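Local structure of acetyl-CoA acetyltransferase (Elizabethkingia anophelis NUHP1, 6BN2) at residues A[14-19]-A[43-48]; A[24-29]-A[125-130]; A[114-119]-A[266-271]; A[177-182]-A[248-253]; A[286-291]-A[391-396]. The protein probably catalyses the thiolase reaction, transferring an acetyl group between two acetyl-CoA molecules to give acetoacetyl-CoA, as a homotetramer of the thiolase family. All coordinates share one frame; numbering follows the deposited sequence. Where two conformers were deposited one is given.

Contact 1 (A[14-19]-A[43-48]); sequences IVSAVR and KGALDK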
# COMPACT_ATOMS: atom_id res chain seq x y z
N ILE A 14 -7.37 10.44 18.22
CA ILE A 14 -7.54 11.19 16.98
C ILE A 14 -7.65 12.65 17.37
O ILE A 14 -8.59 13.03 18.08
CB ILE A 14 -8.79 10.74 16.20
CG1 ILE A 14 -8.66 9.26 15.80
CG2 ILE A 14 -8.99 11.62 14.97
CD1 ILE A 14 -9.99 8.65 15.37
N VAL A 15 -6.68 13.46 16.94
CA VAL A 15 -6.67 14.87 17.34
C VAL A 15 -7.19 15.79 16.25
O VAL A 15 -7.54 16.94 16.54
CB VAL A 15 -5.26 15.32 17.82
CG1 VAL A 15 -4.91 14.65 19.15
CG2 VAL A 15 -4.19 15.06 16.77
N SER A 16 -7.26 15.32 15.00
CA SER A 16 -7.93 16.08 13.96
C SER A 16 -8.37 15.10 12.88
O SER A 16 -7.82 14.01 12.74
CB SER A 16 -7.03 17.18 13.38
OG SER A 16 -5.92 16.60 12.73
N ALA A 17 -9.39 15.51 12.12
CA ALA A 17 -10.00 14.62 11.13
C ALA A 17 -10.77 15.47 10.13
O ALA A 17 -11.71 16.17 10.52
CB ALA A 17 -10.93 13.61 11.81
N VAL A 18 -10.37 15.43 8.85
CA VAL A 18 -11.02 16.27 7.84
C VAL A 18 -11.15 15.50 6.53
O VAL A 18 -10.56 14.43 6.34
CB VAL A 18 -10.27 17.59 7.57
CG1 VAL A 18 -10.05 18.39 8.85
CG2 VAL A 18 -8.91 17.29 6.88
N ARG A 19 -11.93 16.06 5.62
CA ARG A 19 -12.07 15.48 4.29
C ARG A 19 -12.30 16.60 3.28
O ARG A 19 -12.85 17.64 3.64
CB ARG A 19 -13.26 14.51 4.22
CG ARG A 19 -14.62 15.21 4.48
CD ARG A 19 -15.69 14.16 4.32
NE ARG A 19 -17.08 14.62 4.37
CZ ARG A 19 -17.79 14.96 3.30
NH1 ARG A 19 -17.22 15.03 2.10
NH2 ARG A 19 -19.08 15.25 3.44
N LYS A 43 -3.10 18.84 4.72
CA LYS A 43 -2.86 20.19 5.21
C LYS A 43 -4.04 20.67 6.05
O LYS A 43 -3.85 21.31 7.08
CB LYS A 43 -2.63 21.14 4.04
CG LYS A 43 -2.38 22.58 4.50
CD LYS A 43 -1.77 23.42 3.40
CE LYS A 43 -1.34 24.79 3.95
NZ LYS A 43 -2.52 25.54 4.45
N GLY A 44 -5.26 20.30 5.64
CA GLY A 44 -6.43 20.68 6.42
C GLY A 44 -6.41 20.09 7.82
O GLY A 44 -6.76 20.77 8.79
N ALA A 45 -5.97 18.84 7.93
CA ALA A 45 -5.91 18.19 9.24
C ALA A 45 -4.87 18.86 10.13
O ALA A 45 -5.11 19.06 11.33
CB ALA A 45 -5.61 16.70 9.08
N LEU A 46 -3.72 19.23 9.57
CA LEU A 46 -2.72 19.96 10.35
C LEU A 46 -3.23 21.33 10.76
O LEU A 46 -3.03 21.77 11.90
CB LEU A 46 -1.42 20.11 9.56
CG LEU A 46 -0.74 18.81 9.14
CD1 LEU A 46 0.47 19.12 8.25
CD2 LEU A 46 -0.34 18.02 10.37
N ASP A 47 -3.86 22.04 9.83
CA ASP A 47 -4.31 23.41 10.07
C ASP A 47 -5.36 23.48 11.17
O ASP A 47 -5.42 24.49 11.89
CB ASP A 47 -4.85 24.02 8.77
CG ASP A 47 -3.75 24.45 7.80
OD1 ASP A 47 -2.56 24.53 8.18
OD2 ASP A 47 -4.08 24.74 6.62
N LYS A 48 -6.21 22.45 11.31
CA LYS A 48 -7.27 22.47 12.32
C LYS A 48 -6.71 22.60 13.73
O LYS A 48 -7.37 23.16 14.61
CB LYS A 48 -8.11 21.19 12.25
CG LYS A 48 -9.09 21.13 11.09
CD LYS A 48 -10.33 21.99 11.33
CE LYS A 48 -11.31 21.88 10.16
NZ LYS A 48 -12.51 22.77 10.35

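Contact 2 (A[24-29]-A[125-130]); sequences SFMGSL and NMSQVP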
# COMPACT_ATOMS: atom_id res chain seq x y z
N SER A 24 -18.00 14.50 -8.39
CA SER A 24 -18.61 13.49 -9.24
C SER A 24 -17.63 13.05 -10.32
O SER A 24 -16.65 13.74 -10.61
CB SER A 24 -19.89 14.04 -9.91
OG SER A 24 -20.88 14.33 -8.94
N PHE A 25 -17.91 11.90 -10.91
CA PHE A 25 -17.05 11.35 -11.96
C PHE A 25 -16.99 12.33 -13.13
O PHE A 25 -18.03 12.76 -13.64
CB PHE A 25 -17.61 10.00 -12.41
CG PHE A 25 -16.68 9.19 -13.29
CD1 PHE A 25 -17.10 8.75 -14.53
CD2 PHE A 25 -15.40 8.87 -12.86
CE1 PHE A 25 -16.24 7.99 -15.33
CE2 PHE A 25 -14.55 8.11 -13.65
CZ PHE A 25 -14.98 7.68 -14.89
N MET A 26 -15.76 12.67 -13.55
CA MET A 26 -15.49 13.68 -14.57
C MET A 26 -16.07 15.05 -14.18
O MET A 26 -16.33 15.89 -15.06
CB MET A 26 -16.02 13.25 -15.95
CG MET A 26 -15.68 11.82 -16.31
SD MET A 26 -13.93 11.48 -16.38
CE MET A 26 -13.41 12.57 -17.69
N GLY A 27 -16.24 15.28 -12.89
CA GLY A 27 -16.88 16.48 -12.36
C GLY A 27 -15.88 17.50 -11.85
O GLY A 27 -14.81 17.70 -12.44
N SER A 28 -16.24 18.15 -10.74
CA SER A 28 -15.57 19.38 -10.32
C SER A 28 -14.12 19.16 -9.94
O SER A 28 -13.32 20.10 -10.02
CB SER A 28 -16.32 20.02 -9.15
OG SER A 28 -17.55 20.56 -9.59
N LEU A 29 -13.76 17.96 -9.48
CA LEU A 29 -12.39 17.66 -9.08
C LEU A 29 -11.65 16.83 -10.11
O LEU A 29 -10.54 16.37 -9.83
CB LEU A 29 -12.36 16.94 -7.73
CG LEU A 29 -12.89 17.80 -6.58
CD1 LEU A 29 -12.90 16.99 -5.28
CD2 LEU A 29 -12.10 19.12 -6.43
N ASN A 125 -8.60 9.75 -7.21
CA ASN A 125 -9.23 10.49 -8.30
C ASN A 125 -9.61 9.46 -9.35
O ASN A 125 -8.77 9.04 -10.16
CB ASN A 125 -8.34 11.59 -8.85
CG ASN A 125 -9.08 12.45 -9.84
OD1 ASN A 125 -9.69 11.92 -10.76
ND2 ASN A 125 -9.10 13.77 -9.62
N MET A 126 -10.86 9.02 -9.31
CA MET A 126 -11.30 7.99 -10.24
C MET A 126 -11.41 8.54 -11.65
O MET A 126 -11.19 7.80 -12.61
CB MET A 126 -12.60 7.39 -9.72
CG MET A 126 -12.35 6.77 -8.34
SD MET A 126 -13.76 5.93 -7.58
CE MET A 126 -13.87 4.42 -8.56
N SER A 127 -11.67 9.85 -11.79
CA SER A 127 -11.73 10.49 -13.10
C SER A 127 -10.42 10.37 -13.86
O SER A 127 -10.41 10.35 -15.10
CB SER A 127 -12.08 11.97 -12.95
OG SER A 127 -13.32 12.17 -12.29
N GLN A 128 -9.29 10.33 -13.15
CA GLN A 128 -7.97 10.35 -13.78
C GLN A 128 -7.35 8.97 -13.94
O GLN A 128 -6.19 8.88 -14.38
CB GLN A 128 -7.03 11.28 -13.00
CG GLN A 128 -7.40 12.78 -13.15
CD GLN A 128 -6.32 13.71 -12.61
OE1 GLN A 128 -5.27 13.26 -12.13
NE2 GLN A 128 -6.58 15.02 -12.66
N VAL A 129 -8.07 7.90 -13.64
CA VAL A 129 -7.46 6.57 -13.77
C VAL A 129 -7.27 6.26 -15.25
O VAL A 129 -8.20 6.46 -16.04
CB VAL A 129 -8.34 5.51 -13.10
CG1 VAL A 129 -7.76 4.10 -13.31
CG2 VAL A 129 -8.44 5.81 -11.60
N PRO A 130 -6.09 5.82 -15.67
CA PRO A 130 -5.87 5.61 -17.10
C PRO A 130 -6.46 4.30 -17.60
O PRO A 130 -6.96 3.47 -16.84
CB PRO A 130 -4.34 5.60 -17.24
CG PRO A 130 -3.81 5.32 -15.89
CD PRO A 130 -4.87 5.65 -14.86

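Contact 3 (A[114-119]-A[266-271]); sequences DVEAIV and LMSKEK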
# COMPACT_ATOMS: atom_id res chain seq x y z
N ASP A 114 6.50 3.11 18.18
CA ASP A 114 7.44 3.61 17.19
C ASP A 114 7.22 5.06 16.81
O ASP A 114 8.18 5.73 16.41
CB ASP A 114 7.36 2.76 15.92
CG ASP A 114 7.87 1.37 16.15
OD1 ASP A 114 8.99 1.25 16.68
OD2 ASP A 114 7.14 0.41 15.82
N VAL A 115 5.99 5.57 16.91
CA VAL A 115 5.72 6.97 16.60
C VAL A 115 4.79 7.54 17.66
O VAL A 115 3.99 6.82 18.27
CB VAL A 115 5.09 7.16 15.21
CG1 VAL A 115 6.04 6.63 14.09
CG2 VAL A 115 3.73 6.48 15.15
N GLU A 116 4.89 8.86 17.85
CA GLU A 116 4.00 9.60 18.74
C GLU A 116 2.96 10.42 17.99
O GLU A 116 1.95 10.80 18.59
CB GLU A 116 4.81 10.55 19.63
CG GLU A 116 5.88 9.84 20.46
CD GLU A 116 5.29 9.02 21.58
OE1 GLU A 116 4.55 9.58 22.44
OE2 GLU A 116 5.57 7.80 21.60
N ALA A 117 3.18 10.70 16.70
CA ALA A 117 2.23 11.47 15.91
C ALA A 117 2.35 10.99 14.48
O ALA A 117 3.46 10.87 13.97
CB ALA A 117 2.49 12.98 15.99
N ILE A 118 1.20 10.74 13.85
CA ILE A 118 1.18 10.11 12.53
C ILE A 118 -0.07 10.55 11.79
O ILE A 118 -1.13 10.76 12.41
CB ILE A 118 1.29 8.57 12.68
CG1 ILE A 118 1.30 7.88 11.30
CG2 ILE A 118 0.19 8.00 13.58
CD1 ILE A 118 1.80 6.40 11.39
N VAL A 119 0.05 10.74 10.47
CA VAL A 119 -1.09 11.08 9.61
C VAL A 119 -1.56 9.80 8.93
O VAL A 119 -0.74 9.02 8.43
CB VAL A 119 -0.69 12.13 8.56
CG1 VAL A 119 -1.75 12.20 7.44
CG2 VAL A 119 -0.46 13.51 9.20
N LEU A 266 -3.26 11.16 14.25
CA LEU A 266 -3.28 10.30 15.42
C LEU A 266 -2.12 10.65 16.35
O LEU A 266 -1.02 10.95 15.88
CB LEU A 266 -3.16 8.84 15.01
CG LEU A 266 -4.40 7.98 14.83
CD1 LEU A 266 -5.46 8.68 14.05
CD2 LEU A 266 -4.01 6.66 14.16
N MET A 267 -2.34 10.55 17.66
CA MET A 267 -1.28 10.85 18.61
C MET A 267 -1.39 9.95 19.82
O MET A 267 -2.47 9.51 20.20
CB MET A 267 -1.33 12.30 19.13
CG MET A 267 -0.79 13.31 18.17
SD MET A 267 -0.81 14.96 18.86
CE MET A 267 -0.32 15.87 17.38
N SER A 268 -0.24 9.73 20.45
CA SER A 268 -0.21 9.17 21.79
C SER A 268 -0.74 10.19 22.81
O SER A 268 -0.80 11.40 22.56
CB SER A 268 1.21 8.78 22.18
OG SER A 268 2.02 9.94 22.32
N LYS A 269 -1.11 9.67 23.98
CA LYS A 269 -1.53 10.53 25.08
C LYS A 269 -0.43 11.51 25.46
O LYS A 269 -0.68 12.72 25.63
CB LYS A 269 -1.92 9.67 26.28
CG LYS A 269 -2.34 10.47 27.53
CD LYS A 269 -2.98 9.54 28.56
CE LYS A 269 -3.33 10.28 29.84
NZ LYS A 269 -2.10 10.65 30.59
N GLU A 270 0.80 11.01 25.59
CA GLU A 270 1.90 11.86 26.02
C GLU A 270 2.13 13.00 25.03
O GLU A 270 2.32 14.15 25.42
CB GLU A 270 3.15 11.01 26.20
CG GLU A 270 4.37 11.76 26.65
CD GLU A 270 5.59 10.86 26.75
OE1 GLU A 270 5.41 9.62 26.72
OE2 GLU A 270 6.72 11.38 26.85
N LYS A 271 2.08 12.69 23.73
CA LYS A 271 2.33 13.72 22.72
C LYS A 271 1.21 14.75 22.68
O LYS A 271 1.48 15.96 22.64
CB LYS A 271 2.54 13.07 21.35
CG LYS A 271 2.71 14.04 20.18
CD LYS A 271 3.88 15.02 20.32
CE LYS A 271 5.25 14.36 20.27
NZ LYS A 271 6.34 15.39 20.11
O HOH W 1 4.03 7.84 24.50

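Contact 4 (A[177-182]-A[248-253]); sequences ITREEQ and TVTAAN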
# COMPACT_ATOMS: atom_id res chain seq x y z
N ILE A 177 -33.52 -8.96 -0.43
CA ILE A 177 -33.57 -7.50 -0.41
C ILE A 177 -34.06 -7.05 -1.78
O ILE A 177 -33.38 -7.27 -2.79
CB ILE A 177 -32.21 -6.89 -0.07
CG1 ILE A 177 -31.78 -7.41 1.31
CG2 ILE A 177 -32.30 -5.37 -0.12
CD1 ILE A 177 -30.31 -7.19 1.63
N THR A 178 -35.23 -6.43 -1.82
CA THR A 178 -35.90 -6.17 -3.09
C THR A 178 -35.45 -4.86 -3.72
O THR A 178 -34.84 -4.00 -3.08
CB THR A 178 -37.42 -6.14 -2.88
OG1 THR A 178 -37.77 -5.01 -2.08
CG2 THR A 178 -37.90 -7.41 -2.18
N ARG A 179 -35.81 -4.70 -5.00
CA ARG A 179 -35.61 -3.43 -5.70
C ARG A 179 -36.25 -2.27 -4.93
O ARG A 179 -35.63 -1.21 -4.76
CB ARG A 179 -36.20 -3.54 -7.11
CG ARG A 179 -36.50 -2.22 -7.81
CD ARG A 179 -35.21 -1.50 -8.16
NE ARG A 179 -35.43 -0.24 -8.87
CZ ARG A 179 -35.51 -0.12 -10.19
NH1 ARG A 179 -35.44 -1.21 -10.96
NH2 ARG A 179 -35.67 1.07 -10.75
N GLU A 180 -37.49 -2.46 -4.47
CA GLU A 180 -38.18 -1.38 -3.77
C GLU A 180 -37.46 -1.02 -2.47
O GLU A 180 -37.36 0.17 -2.12
CB GLU A 180 -39.63 -1.78 -3.48
CG GLU A 180 -40.51 -1.87 -4.72
CD GLU A 180 -40.29 -3.13 -5.58
OE1 GLU A 180 -39.58 -4.07 -5.14
OE2 GLU A 180 -40.84 -3.17 -6.70
N GLU A 181 -36.96 -2.02 -1.74
CA GLU A 181 -36.24 -1.72 -0.51
C GLU A 181 -34.94 -0.99 -0.79
O GLU A 181 -34.57 -0.06 -0.05
CB GLU A 181 -35.98 -3.01 0.28
CG GLU A 181 -37.26 -3.62 0.84
CD GLU A 181 -37.12 -5.09 1.23
OE1 GLU A 181 -36.07 -5.72 0.95
OE2 GLU A 181 -38.08 -5.64 1.82
N GLN A 182 -34.21 -1.40 -1.83
CA GLN A 182 -32.97 -0.71 -2.19
C GLN A 182 -33.25 0.73 -2.60
O GLN A 182 -32.49 1.64 -2.25
CB GLN A 182 -32.27 -1.47 -3.31
CG GLN A 182 -31.75 -2.82 -2.87
CD GLN A 182 -31.17 -3.62 -4.01
OE1 GLN A 182 -30.37 -3.11 -4.80
NE2 GLN A 182 -31.56 -4.89 -4.10
N THR A 248 -32.10 -5.83 -9.53
CA THR A 248 -32.48 -4.90 -8.47
C THR A 248 -31.58 -3.68 -8.37
O THR A 248 -32.05 -2.63 -7.92
CB THR A 248 -32.51 -5.60 -7.10
OG1 THR A 248 -31.18 -6.01 -6.73
CG2 THR A 248 -33.44 -6.81 -7.10
N VAL A 249 -30.32 -3.76 -8.79
CA VAL A 249 -29.34 -2.69 -8.60
C VAL A 249 -29.40 -1.74 -9.78
O VAL A 249 -29.39 -2.17 -10.94
CB VAL A 249 -27.93 -3.28 -8.42
CG1 VAL A 249 -26.89 -2.17 -8.27
CG2 VAL A 249 -27.89 -4.25 -7.23
N THR A 250 -29.45 -0.43 -9.50
CA THR A 250 -29.53 0.59 -10.54
C THR A 250 -28.43 1.62 -10.34
O THR A 250 -27.71 1.62 -9.34
CB THR A 250 -30.87 1.33 -10.55
OG1 THR A 250 -30.93 2.16 -9.39
CG2 THR A 250 -32.05 0.36 -10.56
N ALA A 251 -28.33 2.54 -11.30
CA ALA A 251 -27.37 3.64 -11.17
C ALA A 251 -27.68 4.51 -9.97
O ALA A 251 -26.77 5.12 -9.39
CB ALA A 251 -27.35 4.48 -12.45
N ALA A 252 -28.96 4.60 -9.57
CA ALA A 252 -29.34 5.45 -8.45
C ALA A 252 -29.17 4.79 -7.10
O ALA A 252 -28.91 5.49 -6.12
CB ALA A 252 -30.79 5.90 -8.58
N ASN A 253 -29.34 3.47 -7.00
CA ASN A 253 -29.23 2.84 -5.69
C ASN A 253 -27.88 2.17 -5.48
O ASN A 253 -27.62 1.64 -4.39
CB ASN A 253 -30.43 1.87 -5.45
CG ASN A 253 -30.41 0.62 -6.33
OD1 ASN A 253 -29.36 0.11 -6.70
ND2 ASN A 253 -31.61 0.09 -6.61
O HOH W 2 -28.23 -1.49 -4.32

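Contact 5 (A[286-291]-A[391-396]); sequences YADAAQ and GASAIV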
# COMPACT_ATOMS: atom_id res chain seq x y z
N TYR A 286 -10.08 -2.24 16.61
CA TYR A 286 -10.25 -2.33 15.16
C TYR A 286 -10.01 -3.78 14.78
O TYR A 286 -9.42 -4.55 15.55
CB TYR A 286 -9.31 -1.39 14.38
CG TYR A 286 -7.93 -1.43 14.99
CD1 TYR A 286 -7.05 -2.46 14.68
CD2 TYR A 286 -7.54 -0.49 15.93
CE1 TYR A 286 -5.82 -2.56 15.29
CE2 TYR A 286 -6.30 -0.57 16.54
CZ TYR A 286 -5.45 -1.61 16.22
OH TYR A 286 -4.23 -1.73 16.84
N ALA A 287 -10.44 -4.14 13.57
CA ALA A 287 -10.27 -5.52 13.13
C ALA A 287 -10.48 -5.61 11.63
O ALA A 287 -11.22 -4.81 11.04
CB ALA A 287 -11.25 -6.48 13.82
N ASP A 288 -9.85 -6.61 11.03
CA ASP A 288 -10.12 -7.02 9.66
C ASP A 288 -10.80 -8.38 9.69
O ASP A 288 -10.55 -9.20 10.58
CB ASP A 288 -8.83 -7.14 8.84
CG ASP A 288 -8.06 -5.85 8.75
OD1 ASP A 288 -8.61 -4.87 8.22
OD2 ASP A 288 -6.91 -5.79 9.26
N ALA A 289 -11.61 -8.65 8.67
CA ALA A 289 -12.11 -10.01 8.47
C ALA A 289 -12.24 -10.25 6.98
O ALA A 289 -12.26 -9.32 6.18
CB ALA A 289 -13.47 -10.20 9.16
N ALA A 290 -12.32 -11.53 6.60
CA ALA A 290 -12.52 -11.83 5.18
C ALA A 290 -13.36 -13.08 5.03
O ALA A 290 -13.37 -13.96 5.90
CB ALA A 290 -11.17 -11.98 4.46
N GLN A 291 -14.05 -13.18 3.90
CA GLN A 291 -14.70 -14.42 3.51
C GLN A 291 -14.59 -14.55 2.00
O GLN A 291 -13.74 -13.91 1.36
CB GLN A 291 -16.15 -14.44 4.05
CG GLN A 291 -16.82 -13.14 3.89
CD GLN A 291 -18.14 -12.99 4.67
OE1 GLN A 291 -18.33 -13.51 5.78
NE2 GLN A 291 -19.04 -12.26 4.08
N GLY A 391 -13.05 -8.91 1.73
CA GLY A 391 -12.67 -8.40 3.03
C GLY A 391 -13.59 -7.32 3.57
O GLY A 391 -14.49 -6.82 2.91
N ALA A 392 -13.35 -6.98 4.84
CA ALA A 392 -13.87 -5.76 5.42
C ALA A 392 -12.97 -5.37 6.57
O ALA A 392 -12.23 -6.19 7.13
CB ALA A 392 -15.33 -5.92 5.92
N SER A 393 -13.02 -4.09 6.92
CA SER A 393 -12.34 -3.57 8.10
C SER A 393 -13.38 -2.90 8.98
O SER A 393 -14.42 -2.46 8.49
CB SER A 393 -11.24 -2.56 7.69
OG SER A 393 -10.19 -3.22 6.98
N ALA A 394 -13.10 -2.83 10.28
CA ALA A 394 -14.01 -2.18 11.22
C ALA A 394 -13.21 -1.50 12.32
O ALA A 394 -12.13 -1.97 12.70
CB ALA A 394 -14.98 -3.19 11.87
N ILE A 395 -13.75 -0.40 12.84
CA ILE A 395 -13.06 0.34 13.89
C ILE A 395 -14.10 0.87 14.88
O ILE A 395 -15.21 1.25 14.48
CB ILE A 395 -12.19 1.46 13.30
CG1 ILE A 395 -11.33 2.14 14.38
CG2 ILE A 395 -13.05 2.50 12.51
CD1 ILE A 395 -10.27 3.08 13.77
N VAL A 396 -13.76 0.83 16.16
CA VAL A 396 -14.61 1.34 17.24
C VAL A 396 -13.91 2.55 17.84
O VAL A 396 -12.72 2.49 18.16
CB VAL A 396 -14.85 0.26 18.31
CG1 VAL A 396 -15.68 0.82 19.47
CG2 VAL A 396 -15.54 -0.96 17.68

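Contact 1 (A[14-19]-A[43-48])
S16 and V18, both pointing from strand 14-19 toward helix 43-48, meet A45, G44 and K48. Together they pack the first strand of the thiolase fold against the helix that follows it, part of the layered alpha/beta architecture. The segment axes approach to 7.2 Å, with an angle of 139° between their directions, so the helix runs back diagonally across the strand. S16 makes the polar part of the contact. In the conformer described (two were deposited), its OG lies between the backbone N and the carbonyl carbon, chi1 64°, and donates to A45 O at 2.9 Å. The hydroxyl reaches the carbonyl from above its plane, 49° out of it. The same OG rests 3.7 Å from A45 CB. V18 divides its two methyls between neighbouring parts of the helix. CG2 presses on the backbone, 3.5 Å from A45 N and 3.9 Å from G44 C, where the glycine contributes main chain alone; it also touches A45 CB at 4.0 Å. CG1 meets the aliphatic part of K48, and the two side chains cross obliquely. The lysine chain bends at chi2 and carries its NZ past the valine to a salt bridge with E204. A17 points the other way and packs on helix 358-375, so this part of strand 12-24 has a helix over each face. Backbone bonds to V265 and A263 join it edgewise to strand 258-268. Along the V18-K48 crossing, V18 CG1 lies 3.7 Å from K48 CG and 3.9 Å from K48 CE.

Contact 2 (A[24-29]-A[125-130])
S127 and N125 supply the two hydrogen bonds that join loop 125-130 to loop 24-29. S127 OG accepts from M26 N at 2.8 Å, with an N-H...O angle of 152°, and is also bonded to D259 OD2, so this buried hydroxyl links three parts of the chain. N125 ND2 donates to L29 O at 3.0 Å in a more bent bond, 131° at the hydrogen, and to V32 O as well; the carbonyl of L29 lies slightly off the amide plane. A type II beta turn from S24 to G27, closed by G27 N on S24 O, presents M26 N to the serine. The two loops follow strands 12-24 and 117-125 of the thiolase fold and border the catalytic region: the side chain of M126 is about 6 Å from that of H356, a predicted proton acceptor. Ring and van der Waals contacts come from F25. With CG anti to the backbone N (chi1 -168°), its ring turns an edge to M126 O, 3.5 Å from F25 CE2, while S127 CA sits obliquely to the ring, 3.7 Å from F25 CE2. L150 of helix 149-155 packs on both F25 and M126, and R136 of the second subunit also touches F25.

Contact 3 (A[114-119]-A[266-271])
E116 meets segment 266-271 through both its backbone and its carboxylate. The main-chain bonds form an antiparallel ladder. I118 and L266 are a hydrogen-bonded pair: L266 N donates almost straight to I118 O at 2.8 Å, with an N-H...O angle of 174°, and I118 N returns a bond to L266 O at 3.0 Å. A117 and M267 form the next, non-hydrogen-bonded pair, and beyond it S268 N donates to E116 O at 3.1 Å. Side-chain polar bonds gather at the end of this ladder. S268 OG donates to E116 OE1 at 2.6 Å, approaching from above the carboxylate plane, and accepts from K271 N at 3.1 Å as the N-cap of helix 269-274. A water donates to both E116 OE1 and E270 OE1, bridging these like-charged oxygens, which lie 4.4 Å apart, a proximity probably eased by K10, which forms a salt bridge with E116 OE2. Nonpolar packing lies on both faces of the sheet. On one, I118 and L266 run side by side, I118 CG2 on L266 CB at 3.7 Å, above A106 of helix 98-111. On the other, A117 CB touches M267 CG, and K271 folds its bent aliphatic chain over E116, K271 CB 3.8 Å from E116 CB, before its NZ reaches E55. The pairing joins strands 117-125 and 258-268, the fourth and the antiparallel fifth strand of the N-terminal half, as in the 3-2-4-5-1 strand order of the thiolase fold, and leads directly into a serine-capped helix.

Contact 4 (A[177-182]-A[248-253])
A methyl group sits squarely on a guanidinium: T250 CG2 lies over the centre of one face of R179, 3.5 Å from R179 CZ, the two side chains crossing at about a right angle. The arginine chain, bent at chi2 (69°), also passes T248 O, which is 3.4 Å from R179 CD. Its charge is held from elsewhere, NE by a salt bridge to D183 and NH2 by the carbonyls of I235 and L238. Q182 provides the polar link across the contact. Its NE2 makes a weak hydrogen bond to T248 OG1 at 2.9 Å and donates to I177 O in its own segment, so the amide joins the residue just ahead of the N-cap to the loop. Q182 CB packs on N253 ND2 at 3.7 Å. A water can donate to Q182 OE1 or N253 OD1, but not surely to both at once, since other acceptors compete for its protons. N253 folds its amide back on its own loop: ND2 donates to T248 O at 3.1 Å, nearly in plane with both groups, while OD1 accepts from T250 N at 2.9 Å. T250 OG1 accepts from N253 N, an ST motif, and T178 and E181 form a capping box at the head of helix 179-198. The loop itself supplies A252 to the calcium site, which A254 and Y190 of helix 179-198 complete.

Contact 5 (A[286-291]-A[391-396])
Y286 lays its CB against I395, 4.1 Å from I395 CG1, at one end of the antiparallel pairing of strands 281-290 and 391-399. Its CG stands between the backbone N and the carbonyl carbon (chi1 43°), and the ring leads away from I395 toward helix 98-111, the hydroxyl bonding to D114 of the second subunit. D288 and S393 face each other on the same side of the sheet. S393 OG donates to D288 OD1 at 2.6 Å, meeting that oxygen nearly along its C-O bond. K101 forms a salt bridge with D288 OD2 and K94 is bonded to S393 OG, so positive charge probably balances the carboxylate of D288. A287, A289, A392 and A394 turn their methyls to the other face, where helix 300-311 packs. Between the strands, A287 and A394 exchange backbone bonds, A394 N to A287 O at 2.8 Å and A287 N to A394 O at 2.9 Å. A289 and A392 do likewise, with A392 N to A289 O at 2.9 Å. CA-H...O contacts fill the intervening pairs, among them Y286 CA to A394 O at 3.1 Å. The side chain of A392 is about 5 Å from that of C386, a predicted proton acceptor. The pairing is the C-terminal counterpart of strands 12-24 and 258-268, joining first and last strands of the second half of the duplicated thiolase fold.

Contacts 1, 3 and 5 share the large mixed sheet, where strands 117-125, 258-268, 12-24, 281-290 and 391-399 lie in that order. Contacts 1 and 3 touch, I14 CG1 packing on L266 CD1 at 3.7 Å, whereas contact 5, in the C-terminal half, lies about 24 Å from contact 1 between centres. Contact 2 joins two loops near the predicted catalytic H356, and contact 4 a helix start to a loop holding A252 of the calcium site, their centres about 25 Å apart. Along the chain, contacts 1 and 2 interleave, contact 4 is nested inside contact 3, and contact 5 closes last. Contacts 3 and 5 pair strands of the sheet; contact 1 packs a helix on it.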